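Local atomic coordinates of putative translation initiation inhibitor (PDB entry 3GTZ), a protein that is of unknown function but belongs to the RutC family and has a YjgF-like fold that assembles as a trimer. Residues L63-F68 and I110-A115. Sequence-based numbering, arbitrary orientation.
Sequences LDATIF and IKIVAA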
loop_
_atom_site.group_PDB
_atom_site.type_symbol
_atom_site.label_atom_id
_atom_site.label_comp_id
_atom_site.label_asym_id
_atom_site.label_seq_id
_atom_site.Cartn_x
_atom_site.Cartn_y
_atom_site.Cartn_z
ATOM N N LEU A 63 10.028 4.334 6.785
ATOM C CA LEU A 63 10.534 3.367 5.825
ATOM C C LEU A 63 9.970 3.584 4.435
ATOM O O LEU A 63 10.713 3.609 3.472
ATOM C CB LEU A 63 10.216 1.962 6.302
ATOM C CG LEU A 63 10.703 1.624 7.705
ATOM C CD1 LEU A 63 10.074 0.309 8.162
ATOM C CD2 LEU A 63 12.205 1.529 7.673
ATOM N N ASP A 64 8.664 3.765 4.341
ATOM C CA ASP A 64 7.983 3.910 3.059
ATOM C C ASP A 64 6.817 4.878 3.168
ATOM O O ASP A 64 6.121 4.849 4.144
ATOM C CB ASP A 64 7.466 2.560 2.614
ATOM C CG ASP A 64 6.880 2.602 1.226
ATOM O OD1 ASP A 64 7.629 2.700 0.241
ATOM O OD2 ASP A 64 5.659 2.576 1.114
ATOM N N ALA A 65 6.607 5.729 2.172
ATOM C CA ALA A 65 5.499 6.705 2.190
ATOM C C ALA A 65 4.779 6.717 0.849
ATOM O O ALA A 65 5.395 6.740 -0.198
ATOM C CB ALA A 65 6.003 8.117 2.523
ATOM N N THR A 66 3.465 6.690 0.884
ATOM C CA THR A 66 2.667 6.773 -0.311
ATOM C C THR A 66 1.761 7.958 -0.144
ATOM O O THR A 66 1.038 8.047 0.830
ATOM C CB THR A 66 1.862 5.511 -0.500
ATOM O OG1 THR A 66 2.752 4.389 -0.381
ATOM C CG2 THR A 66 1.176 5.472 -1.882
ATOM N N ILE A 67 1.853 8.892 -1.081
ATOM C CA ILE A 67 1.096 10.131 -1.066
ATOM C C ILE A 67 0.005 10.043 -2.128
ATOM O O ILE A 67 0.292 9.815 -3.291
ATOM C CB ILE A 67 2.026 11.316 -1.379
ATOM C CG1 ILE A 67 3.191 11.350 -0.377
ATOM C CG2 ILE A 67 1.293 12.604 -1.305
ATOM C CD1 ILE A 67 4.083 12.606 -0.505
ATOM N N PHE A 68 -1.247 10.190 -1.715
ATOM C CA PHE A 68 -2.371 10.229 -2.636
ATOM C C PHE A 68 -2.839 11.668 -2.739
ATOM O O PHE A 68 -3.100 12.307 -1.745
ATOM C CB PHE A 68 -3.504 9.352 -2.148
ATOM C CG PHE A 68 -3.179 7.887 -2.118
ATOM C CD1 PHE A 68 -3.242 7.137 -3.258
ATOM C CD2 PHE A 68 -2.817 7.260 -0.929
ATOM C CE1 PHE A 68 -2.946 5.765 -3.243
ATOM C CE2 PHE A 68 -2.522 5.886 -0.891
ATOM C CZ PHE A 68 -2.585 5.137 -2.054
ATOM N N ILE A 110 -1.662 10.648 3.298
ATOM C CA ILE A 110 -0.289 10.107 3.316
ATOM C C ILE A 110 -0.154 8.862 4.198
ATOM O O ILE A 110 -0.329 8.940 5.409
ATOM C CB ILE A 110 0.732 11.162 3.811
ATOM C CG1 ILE A 110 0.677 12.453 2.968
ATOM C CG2 ILE A 110 2.123 10.581 3.770
ATOM C CD1 ILE A 110 1.645 13.546 3.422
ATOM N N LYS A 111 0.145 7.718 3.603
ATOM C CA LYS A 111 0.292 6.510 4.387
ATOM C C LYS A 111 1.777 6.243 4.598
ATOM O O LYS A 111 2.607 6.416 3.712
ATOM C CB LYS A 111 -0.513 5.326 3.753
ATOM C CG LYS A 111 0.254 4.135 3.308
ATOM C CD LYS A 111 -0.668 2.974 2.777
ATOM C CE LYS A 111 -0.121 1.552 3.211
ATOM N NZ LYS A 111 1.413 1.302 3.048
ATOM N N ILE A 112 2.076 5.778 5.788
ATOM C CA ILE A 112 3.420 5.716 6.365
ATOM C C ILE A 112 3.591 4.350 6.989
ATOM O O ILE A 112 2.711 3.904 7.714
ATOM C CB ILE A 112 3.481 6.809 7.442
ATOM C CG1 ILE A 112 3.696 8.153 6.754
ATOM C CG2 ILE A 112 4.460 6.547 8.529
ATOM C CD1 ILE A 112 4.751 8.136 5.751
ATOM N N VAL A 113 4.664 3.652 6.635
ATOM C CA VAL A 113 5.179 2.543 7.441
ATOM C C VAL A 113 6.523 3.005 7.998
ATOM O O VAL A 113 7.318 3.520 7.248
ATOM C CB VAL A 113 5.448 1.295 6.597
ATOM C CG1 VAL A 113 5.713 0.108 7.484
ATOM C CG2 VAL A 113 4.296 1.009 5.642
ATOM N N ALA A 114 6.754 2.836 9.299
ATOM C CA ALA A 114 7.953 3.321 9.996
ATOM C C ALA A 114 8.504 2.272 10.966
ATOM O O ALA A 114 7.772 1.345 11.342
ATOM C CB ALA A 114 7.610 4.597 10.783
ATOM N N ALA A 115 9.770 2.435 11.385
ATOM C CA ALA A 115 10.394 1.560 12.395
ATOM C C ALA A 115 10.173 2.187 13.753
ATOM O O ALA A 115 10.210 3.413 13.890
ATOM C CB ALA A 115 11.867 1.386 12.149
#
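The carbonyl oxygen of Val-113 is gripped by two consecutive amides of the facing strand: Leu-63 N lies 2.9 Å from Val-113 O and Asp-64 N lies 3.2 Å from that same oxygen. Leu-63 N approaches in the carbonyl plane, whereas Asp-64 N is tilted 16° from it. With both residues opposite Val-113, this is a classic beta bulge. Leu-63 has a psi of -47°, far from the extended values that follow it, and its CB turns toward the other strand. CG stands anti to its own carbonyl carbon (chi1 -55°), and CD1 comes to rest alongside the Ala-114 to Ala-115 backbone, 3.8 Å from Ala-114 C.

Asp-64 and Val-113 close the bulge as a hydrogen-bonded pair, Val-113 N bonding to Asp-64 O, and regular antiparallel pairing runs on from there. Next, in a non-hydrogen-bonded pair, Ile-112 CD1 swings across to lie beside the methyl of Ala-65, 3.5 Å from Ala-65 CB. Thr-66 and Lys-111 are again hydrogen-bonded, with Lys-111 N 2.9 Å from Thr-66 O. Ile-67 CG2 touches Ile-110 CG1 more loosely at 4.3 Å.

On the other face, Asp-64 OD2 and Lys-111 NZ stay 4.8 Å apart, so any attraction is probably long-range; Lys-111 of the second subunit is likewise only a distant, weak partner of Asp-64. These are central strands of the YjgF-like mixed sheet: this face meets neighbouring subunits, while helix 37-54 packs on Ile-110 and Ile-112, and helix 75-85 on Ala-65 and Ile-67. Strand 62-69 is flanked on its other edge by parallel strand 93-98, and strand 108-115 by antiparallel strand 23-28.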